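Local atomic coordinates of aminoglycoside N(3)-acetyltransferase, AAC(3)-IVa (Escherichia coli, PDB entry 6MN5), a protein that probably confers resistance to 2-deoxystreptamine antibiotics such as gentamicin and apramycin by transferring an acetyl group from acetyl-CoA to their N3 amino group. Residues D121-P126 with V183-L188; L62-W67 with G87-T92. The protein carries 1 engineered substitution. All coordinates share one frame; numbering follows the deposited sequence.

Contact 1: D121-P126 with V183-L188; sequences DPLPLP and VRVDYL. With EDO (1,2-ethanediol), chain U.
Leu-125 lays its CD1 methyl against the root of the Tyr-187 side chain. CD1 is 3.9 Å from Tyr-187 CD1 and 4.0 Å from Tyr-187 CG. The methyl meets the ring obliquely, and the two side chains cross at about a right angle. With CG between its backbone N and carbonyl carbon (chi1 62°), the Tyr-187 ring runs on past the Leu-125 methyl, which meets it near its CB end. The same Leu-125 methyl also reaches Val-185, at 4.3 Å from CG1. Leu-123 adds a looser contact there, with its CD2 4.4 Å from Val-185 CG1. Val-185 and Tyr-187 thus give the loop a small apolar face on the strand.

Pro-126 follows a cis peptide bond and closes the other end of the patch. Its CG lies 3.5 Å from the carbonyl O of Leu-188, and its CA sits obliquely to the Tyr-187 ring. From 123 to 126 and from 185 to 188 the two segments run in similar directions, 24° apart, but no hydrogen bond joins them. The contact is mostly apolar, with Leu-188 O the strand backbone atom that Pro-126 meets. On the side of the loop turned from Tyr-187, the backbone N of Leu-125 donates to O2 of a 1,2-ethanediol at 3.1 Å, a nearly straight bond. This diol probably comes from the crystallisation liquor.

Strand 181-189 pairs antiparallel with 170-178, and Tyr-187 is backbone hydrogen-bonded with Arg-172. Tyr-187 also touches the bound gentamicin. The contact packs a proline-rich loop on a two-stranded antiparallel sheet, and through Tyr-187 it borders the aminoglycoside pocket.

Contact 2: L62-W67 with G87-T92; sequences LVMPSW and GVVSDT
The carbonyl O of Pro-65 is approached by two serines. Ser-66 OG gives it a weak hydrogen bond of 3.3 Å, and Ser-90 packs its CB against it at 3.4 Å. The Ser-90 hydroxyl is not bonded across the contact. It makes a weak hydrogen bond to the backbone O of Leu-86, one turn back. OG stays 4.1 Å from Pro-65 CG, so the proline ring also borders it.

Met-64 supplies the apolar half. Its side chain runs extended beyond CG (chi2 -170°) and reaches the helix with its sulfur and methyl. CE and SD each lie 3.9 Å from Val-89 CG1, and the two side chains cross at about a right angle. SD also rests 4.1 Å from Ser-90 CA; Met-64 and Ser-90 are the pair whose CA atoms lie nearest across the contact. Ile-49 of helix 44-56 touches both Met-64 and Val-89.

The axes of strand 62-65 and helix 88-92 approach to 8.2 Å, with 114° between their N-to-C directions. No hydrogen bond links the two segments. The helix begins just after Gly-87, at its N-cap position. This is a buried strand-helix packing, with a short helix laid across the end of strand 61-65 in the mixed central sheet.

Overall arrangement
Contact 2 comes first along the chain, and contact 1 opens after it has closed. Their centres are 21 Å apart, with about 9 Å between nearest atoms, so they do not touch. Contact 2 is in the interior, on strand 61-65 of the mixed seven-stranded sheet. Contact 1 is at the surface, on the separate hairpin of strands 170-178 and 181-189. Strand 108-111, next to 61-65 in the sheet, leads through helix 116-119 into loop 121-126. This loop meets the hairpin, and the chain re-enters the sheet at strand 143-147 before forming that hairpin. The bound gentamicin touches Tyr-187 of contact 1, whereas the side chain of Pro-65 in contact 2 lies about 10 Å from it.

Contact 1: D121-P126 with V183-L188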
ATOM      1  N   ASP A 121       4.286  14.687   5.031  1.00 68.54           N
ATOM      2  CA  ASP A 121       3.023  15.269   5.456  1.00 67.64           C
ATOM      3  C   ASP A 121       2.742  14.918   6.913  1.00 65.42           C
ATOM      4  O   ASP A 121       3.124  13.842   7.383  1.00 69.27           O
ATOM      5  CB  ASP A 121       1.862  14.766   4.592  1.00 75.98           C
ATOM      6  CG  ASP A 121       1.780  15.467   3.250  1.00 82.31           C
ATOM      7  OD1 ASP A 121       2.059  16.683   3.187  1.00 76.87           O
ATOM      8  OD2 ASP A 121       1.432  14.796   2.255  1.00 83.03           O
ATOM      9  N   PRO A 122       2.083  15.799   7.655  1.00 82.70           N
ATOM     10  CA  PRO A 122       1.693  15.481   9.032  1.00 79.11           C
ATOM     11  C   PRO A 122       0.506  14.520   9.042  1.00 71.20           C
ATOM     12  O   PRO A 122       0.016  14.088   8.001  1.00 80.77           O
ATOM     13  CB  PRO A 122       1.324  16.848   9.615  1.00 78.25           C
ATOM     14  CG  PRO A 122       0.887  17.647   8.440  1.00 78.93           C
ATOM     15  CD  PRO A 122       1.729  17.180   7.283  1.00 85.87           C
ATOM     16  N   LEU A 123       0.049  14.199  10.255  1.00 72.14           N
ATOM     17  CA  LEU A 123      -1.019  13.242  10.528  1.00 75.15           C
ATOM     18  C   LEU A 123      -2.229  13.454   9.623  1.00 75.17           C
ATOM     19  O   LEU A 123      -2.964  14.436   9.786  1.00 82.30           O
ATOM     20  CB  LEU A 123      -1.442  13.340  11.997  1.00 76.48           C
ATOM     21  CG  LEU A 123      -2.573  12.426  12.471  1.00 79.31           C
ATOM     22  CD1 LEU A 123      -2.101  10.984  12.569  1.00 87.86           C
ATOM     23  CD2 LEU A 123      -3.122  12.905  13.804  1.00 83.79           C
ATOM     24  N   PRO A 124      -2.471  12.558   8.664  1.00 70.87           N
ATOM     25  CA  PRO A 124      -3.637  12.703   7.788  1.00 71.44           C
ATOM     26  C   PRO A 124      -4.898  12.110   8.398  1.00 82.46           C
ATOM     27  O   PRO A 124      -4.885  11.045   9.016  1.00 88.64           O
ATOM     28  CB  PRO A 124      -3.216  11.921   6.536  1.00 62.77           C
ATOM     29  CG  PRO A 124      -2.323  10.847   7.065  1.00 59.97           C
ATOM     30  CD  PRO A 124      -1.629  11.409   8.285  1.00 62.65           C
ATOM     31  N   LEU A 125      -6.003  12.824   8.215  1.00 86.82           N
ATOM     32  CA  LEU A 125      -7.318  12.387   8.684  1.00 89.15           C
ATOM     33  C   LEU A 125      -8.310  12.500   7.535  1.00 93.87           C
ATOM     34  O   LEU A 125      -8.602  13.628   7.087  1.00102.77           O
ATOM     35  CB  LEU A 125      -7.790  13.217   9.876  1.00 93.98           C
ATOM     36  CG  LEU A 125      -7.023  13.119  11.194  1.00 93.71           C
ATOM     37  CD1 LEU A 125      -6.806  11.667  11.591  1.00 92.49           C
ATOM     38  CD2 LEU A 125      -5.704  13.864  11.101  1.00109.07           C
ATOM     39  N   PRO A 126      -8.852  11.383   7.022  1.00 81.70           N
ATOM     40  CA  PRO A 126      -8.566   9.988   7.377  1.00 75.91           C
ATOM     41  C   PRO A 126      -7.165   9.573   6.922  1.00 70.09           C
ATOM     42  O   PRO A 126      -6.527  10.356   6.219  1.00 83.45           O
ATOM     43  CB  PRO A 126      -9.657   9.206   6.624  1.00 88.65           C
ATOM     44  CG  PRO A 126     -10.709  10.210   6.303  1.00 79.44           C
ATOM     45  CD  PRO A 126      -9.956  11.473   6.053  1.00 80.70           C
ATOM     46  N   VAL A 183      -2.415  12.176  23.549  1.00 79.76           N
ATOM     47  CA  VAL A 183      -3.692  12.689  23.069  1.00 77.90           C
ATOM     48  C   VAL A 183      -4.258  11.695  22.070  1.00 74.87           C
ATOM     49  O   VAL A 183      -3.585  11.336  21.096  1.00 80.26           O
ATOM     50  CB  VAL A 183      -3.542  14.077  22.422  1.00 81.65           C
ATOM     51  CG1 VAL A 183      -4.899  14.746  22.292  1.00 87.80           C
ATOM     52  CG2 VAL A 183      -2.583  14.942  23.231  1.00 84.72           C
ATOM     53  N   ARG A 184      -5.488  11.251  22.305  1.00 74.30           N
ATOM     54  CA  ARG A 184      -6.166  10.389  21.352  1.00 85.46           C
ATOM     55  C   ARG A 184      -6.933  11.247  20.353  1.00 76.60           C
ATOM     56  O   ARG A 184      -7.482  12.295  20.706  1.00 75.72           O
ATOM     57  CB  ARG A 184      -7.097   9.399  22.060  1.00 88.19           C
ATOM     58  CG  ARG A 184      -8.537   9.842  22.214  1.00 93.04           C
ATOM     59  CD  ARG A 184      -9.383   8.717  22.787  1.00102.40           C
ATOM     60  NE  ARG A 184     -10.119   7.989  21.758  1.00 95.06           N
ATOM     61  CZ  ARG A 184     -10.725   6.823  21.957  1.00 94.54           C
ATOM     62  NH1 ARG A 184     -10.678   6.244  23.150  1.00101.05           N
ATOM     63  NH2 ARG A 184     -11.378   6.233  20.966  1.00 91.15           N
ATOM     64  N   VAL A 185      -6.935  10.812  19.098  1.00 75.69           N
ATOM     65  CA  VAL A 185      -7.487  11.582  17.990  1.00 74.80           C
ATOM     66  C   VAL A 185      -8.561  10.731  17.328  1.00 69.17           C
ATOM     67  O   VAL A 185      -8.250   9.717  16.690  1.00 66.85           O
ATOM     68  CB  VAL A 185      -6.405  11.988  16.981  1.00 71.11           C
ATOM     69  CG1 VAL A 185      -7.027  12.712  15.801  1.00 71.83           C
ATOM     70  CG2 VAL A 185      -5.350  12.856  17.657  1.00 73.83           C
ATOM     71  N   ASP A 186      -9.818  11.139  17.472  1.00 73.88           N
ATOM     72  CA  ASP A 186     -10.938  10.401  16.905  1.00 79.85           C
ATOM     73  C   ASP A 186     -11.249  10.897  15.498  1.00 76.65           C
ATOM     74  O   ASP A 186     -11.221  12.101  15.231  1.00 75.32           O
ATOM     75  CB  ASP A 186     -12.177  10.535  17.792  1.00 79.24           C
ATOM     76  CG  ASP A 186     -11.938  10.032  19.202  1.00 90.04           C
ATOM     77  OD1 ASP A 186     -11.671  10.865  20.094  1.00101.24           O
ATOM     78  OD2 ASP A 186     -12.014   8.804  19.418  1.00 91.91           O
ATOM     79  N   TYR A 187     -11.549   9.958  14.603  1.00 73.13           N
ATOM     80  CA  TYR A 187     -11.852  10.283  13.218  1.00 77.05           C
ATOM     81  C   TYR A 187     -12.789   9.226  12.649  1.00 78.19           C
ATOM     82  O   TYR A 187     -13.103   8.226  13.300  1.00 82.83           O
ATOM     83  CB  TYR A 187     -10.575  10.389  12.377  1.00 78.41           C
ATOM     84  CG  TYR A 187      -9.771   9.108  12.304  1.00 74.80           C
ATOM     85  CD1 TYR A 187      -8.840   8.792  13.288  1.00 74.51           C
ATOM     86  CD2 TYR A 187      -9.937   8.219  11.250  1.00 74.68           C
ATOM     87  CE1 TYR A 187      -8.101   7.624  13.226  1.00 74.48           C
ATOM     88  CE2 TYR A 187      -9.203   7.046  11.179  1.00 74.56           C
ATOM     89  CZ  TYR A 187      -8.287   6.755  12.167  1.00 76.35           C
ATOM     90  OH  TYR A 187      -7.557   5.591  12.095  1.00 70.70           O
ATOM     91  N   LEU A 188     -13.236   9.460  11.418  1.00 78.23           N
ATOM     92  CA  LEU A 188     -14.088   8.526  10.693  1.00 67.08           C
ATOM     93  C   LEU A 188     -13.295   7.918   9.547  1.00 63.28           C
ATOM     94  O   LEU A 188     -12.676   8.644   8.760  1.00 67.52           O
ATOM     95  CB  LEU A 188     -15.345   9.220  10.162  1.00 62.17           C
ATOM     96  CG  LEU A 188     -16.392   9.632  11.200  1.00 67.66           C
ATOM     97  CD1 LEU A 188     -17.649  10.163  10.528  1.00 73.56           C
ATOM     98  CD2 LEU A 188     -16.727   8.466  12.111  1.00 65.59           C
TER
HETATM   99  C1  EDO U 315      -4.942  17.198   6.931  1.00115.50           C
HETATM  100  O1  EDO U 315      -5.128  16.828   8.302  1.00102.57           O
HETATM  101  C2  EDO U 315      -4.680  15.956   6.088  1.00116.73           C
HETATM  102  O2  EDO U 315      -5.837  15.110   6.090  1.00112.19           O

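Contact 2: L62-W67 with G87-T92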
ATOM      1  N   LEU A  62      11.507   4.210  -4.226  1.00 48.97           N
ATOM      2  CA  LEU A  62      10.797   3.057  -3.691  1.00 46.32           C
ATOM      3  C   LEU A  62       9.959   3.493  -2.497  1.00 56.17           C
ATOM      4  O   LEU A  62      10.452   4.202  -1.614  1.00 60.65           O
ATOM      5  CB  LEU A  62      11.787   1.969  -3.279  1.00 43.81           C
ATOM      6  CG  LEU A  62      11.220   0.650  -2.761  1.00 45.47           C
ATOM      7  CD1 LEU A  62      10.318   0.017  -3.802  1.00 35.05           C
ATOM      8  CD2 LEU A  62      12.358  -0.287  -2.382  1.00 38.15           C
ATOM      9  N   VAL A  63       8.692   3.082  -2.477  1.00 48.14           N
ATOM     10  CA  VAL A  63       7.756   3.447  -1.419  1.00 36.41           C
ATOM     11  C   VAL A  63       7.073   2.185  -0.915  1.00 51.11           C
ATOM     12  O   VAL A  63       6.764   1.280  -1.699  1.00 53.10           O
ATOM     13  CB  VAL A  63       6.707   4.470  -1.908  1.00 35.85           C
ATOM     14  CG1 VAL A  63       5.898   5.011  -0.736  1.00 35.02           C
ATOM     15  CG2 VAL A  63       7.376   5.604  -2.669  1.00 40.40           C
ATOM     16  N   MET A  64       6.839   2.123   0.393  1.00 37.66           N
ATOM     17  CA  MET A  64       6.161   0.999   1.022  1.00 44.03           C
ATOM     18  C   MET A  64       5.314   1.508   2.178  1.00 51.23           C
ATOM     19  O   MET A  64       5.617   2.558   2.758  1.00 64.31           O
ATOM     20  CB  MET A  64       7.155  -0.049   1.552  1.00 41.66           C
ATOM     21  CG  MET A  64       8.055  -0.661   0.505  1.00 45.28           C
ATOM     22  SD  MET A  64       8.960  -2.058   1.172  1.00 47.85           S
ATOM     23  CE  MET A  64      10.328  -2.170   0.018  1.00 44.29           C
ATOM     24  N   PRO A  65       4.252   0.790   2.535  1.00 45.52           N
ATOM     25  CA  PRO A  65       3.520   1.125   3.759  1.00 52.40           C
ATOM     26  C   PRO A  65       4.376   0.892   4.995  1.00 47.78           C
ATOM     27  O   PRO A  65       5.257   0.028   5.017  1.00 48.66           O
ATOM     28  CB  PRO A  65       2.317   0.175   3.730  1.00 52.16           C
ATOM     29  CG  PRO A  65       2.731  -0.940   2.829  1.00 46.71           C
ATOM     30  CD  PRO A  65       3.619  -0.316   1.798  1.00 48.15           C
ATOM     31  N   SER A  66       4.106   1.689   6.041  1.00 46.38           N
ATOM     32  CA  SER A  66       4.916   1.618   7.252  1.00 54.82           C
ATOM     33  C   SER A  66       4.121   1.891   8.527  1.00 50.49           C
ATOM     34  O   SER A  66       4.727   2.260   9.540  1.00 42.40           O
ATOM     35  CB  SER A  66       6.080   2.625   7.191  1.00 47.66           C
ATOM     36  OG  SER A  66       7.253   2.032   6.670  1.00 61.95           O
ATOM     37  N   TRP A  67       2.801   1.736   8.516  1.00 48.47           N
ATOM     38  CA  TRP A  67       2.008   2.108   9.677  1.00 52.48           C
ATOM     39  C   TRP A  67       2.112   1.054  10.775  1.00 52.55           C
ATOM     40  O   TRP A  67       2.361  -0.127  10.518  1.00 54.20           O
ATOM     41  CB  TRP A  67       0.545   2.339   9.292  1.00 54.09           C
ATOM     42  CG  TRP A  67      -0.106   1.235   8.534  1.00 59.20           C
ATOM     43  CD1 TRP A  67      -0.563   0.054   9.038  1.00 62.12           C
ATOM     44  CD2 TRP A  67      -0.413   1.221   7.134  1.00 63.62           C
ATOM     45  NE1 TRP A  67      -1.122  -0.704   8.036  1.00 71.25           N
ATOM     46  CE2 TRP A  67      -1.044  -0.009   6.858  1.00 57.51           C
ATOM     47  CE3 TRP A  67      -0.210   2.124   6.087  1.00 57.73           C
ATOM     48  CZ2 TRP A  67      -1.472  -0.358   5.578  1.00 49.82           C
ATOM     49  CZ3 TRP A  67      -0.638   1.774   4.815  1.00 60.84           C
ATOM     50  CH2 TRP A  67      -1.260   0.545   4.573  1.00 44.17           C
ATOM     51  N   GLY A  87       4.052  -7.189   6.532  1.00 46.65           N
ATOM     52  CA  GLY A  87       5.097  -8.080   6.075  1.00 47.69           C
ATOM     53  C   GLY A  87       6.478  -7.674   6.565  1.00 51.63           C
ATOM     54  O   GLY A  87       6.709  -6.568   7.061  1.00 59.85           O
ATOM     55  N   VAL A  88       7.417  -8.611   6.401  1.00 44.09           N
ATOM     56  CA  VAL A  88       8.783  -8.392   6.865  1.00 46.92           C
ATOM     57  C   VAL A  88       9.512  -7.392   5.975  1.00 55.70           C
ATOM     58  O   VAL A  88      10.394  -6.663   6.446  1.00 54.21           O
ATOM     59  CB  VAL A  88       9.536  -9.734   6.941  1.00 46.50           C
ATOM     60  CG1 VAL A  88       9.568 -10.406   5.578  1.00 45.89           C
ATOM     61  CG2 VAL A  88      10.946  -9.534   7.478  1.00 45.34           C
ATOM     62  N   VAL A  89       9.164  -7.333   4.687  1.00 49.14           N
ATOM     63  CA  VAL A  89       9.864  -6.423   3.785  1.00 53.65           C
ATOM     64  C   VAL A  89       9.580  -4.974   4.160  1.00 58.36           C
ATOM     65  O   VAL A  89      10.488  -4.133   4.166  1.00 55.36           O
ATOM     66  CB  VAL A  89       9.488  -6.727   2.323  1.00 48.40           C
ATOM     67  CG1 VAL A  89      10.216  -5.785   1.376  1.00 46.19           C
ATOM     68  CG2 VAL A  89       9.823  -8.165   1.992  1.00 46.23           C
ATOM     69  N   SER A  90       8.325  -4.660   4.496  1.00 50.16           N
ATOM     70  CA  SER A  90       8.001  -3.300   4.918  1.00 46.22           C
ATOM     71  C   SER A  90       8.638  -2.977   6.264  1.00 39.67           C
ATOM     72  O   SER A  90       9.064  -1.840   6.498  1.00 49.84           O
ATOM     73  CB  SER A  90       6.485  -3.114   4.983  1.00 50.83           C
ATOM     74  OG  SER A  90       5.890  -3.346   3.720  1.00 69.57           O
ATOM     75  N   ASP A  91       8.718  -3.963   7.160  1.00 41.65           N
ATOM     76  CA  ASP A  91       9.343  -3.722   8.456  1.00 55.03           C
ATOM     77  C   ASP A  91      10.845  -3.510   8.328  1.00 57.46           C
ATOM     78  O   ASP A  91      11.430  -2.751   9.106  1.00 64.53           O
ATOM     79  CB  ASP A  91       9.059  -4.882   9.409  1.00 50.22           C
ATOM     80  CG  ASP A  91       9.127  -4.469  10.870  1.00 53.45           C
ATOM     81  OD1 ASP A  91       9.116  -3.250  11.155  1.00 58.66           O
ATOM     82  OD2 ASP A  91       9.189  -5.364  11.737  1.00 55.58           O
ATOM     83  N   THR A  92      11.481  -4.164   7.355  1.00 46.86           N
ATOM     84  CA  THR A  92      12.919  -4.017   7.166  1.00 51.00           C
ATOM     85  C   THR A  92      13.263  -2.776   6.349  1.00 53.31           C
ATOM     86  O   THR A  92      14.288  -2.130   6.609  1.00 55.49           O
ATOM     87  CB  THR A  92      13.476  -5.281   6.499  1.00 42.48           C
ATOM     88  OG1 THR A  92      13.495  -6.352   7.454  1.00 45.25           O
ATOM     89  CG2 THR A  92      14.890  -5.059   5.968  1.00 40.42           C
TER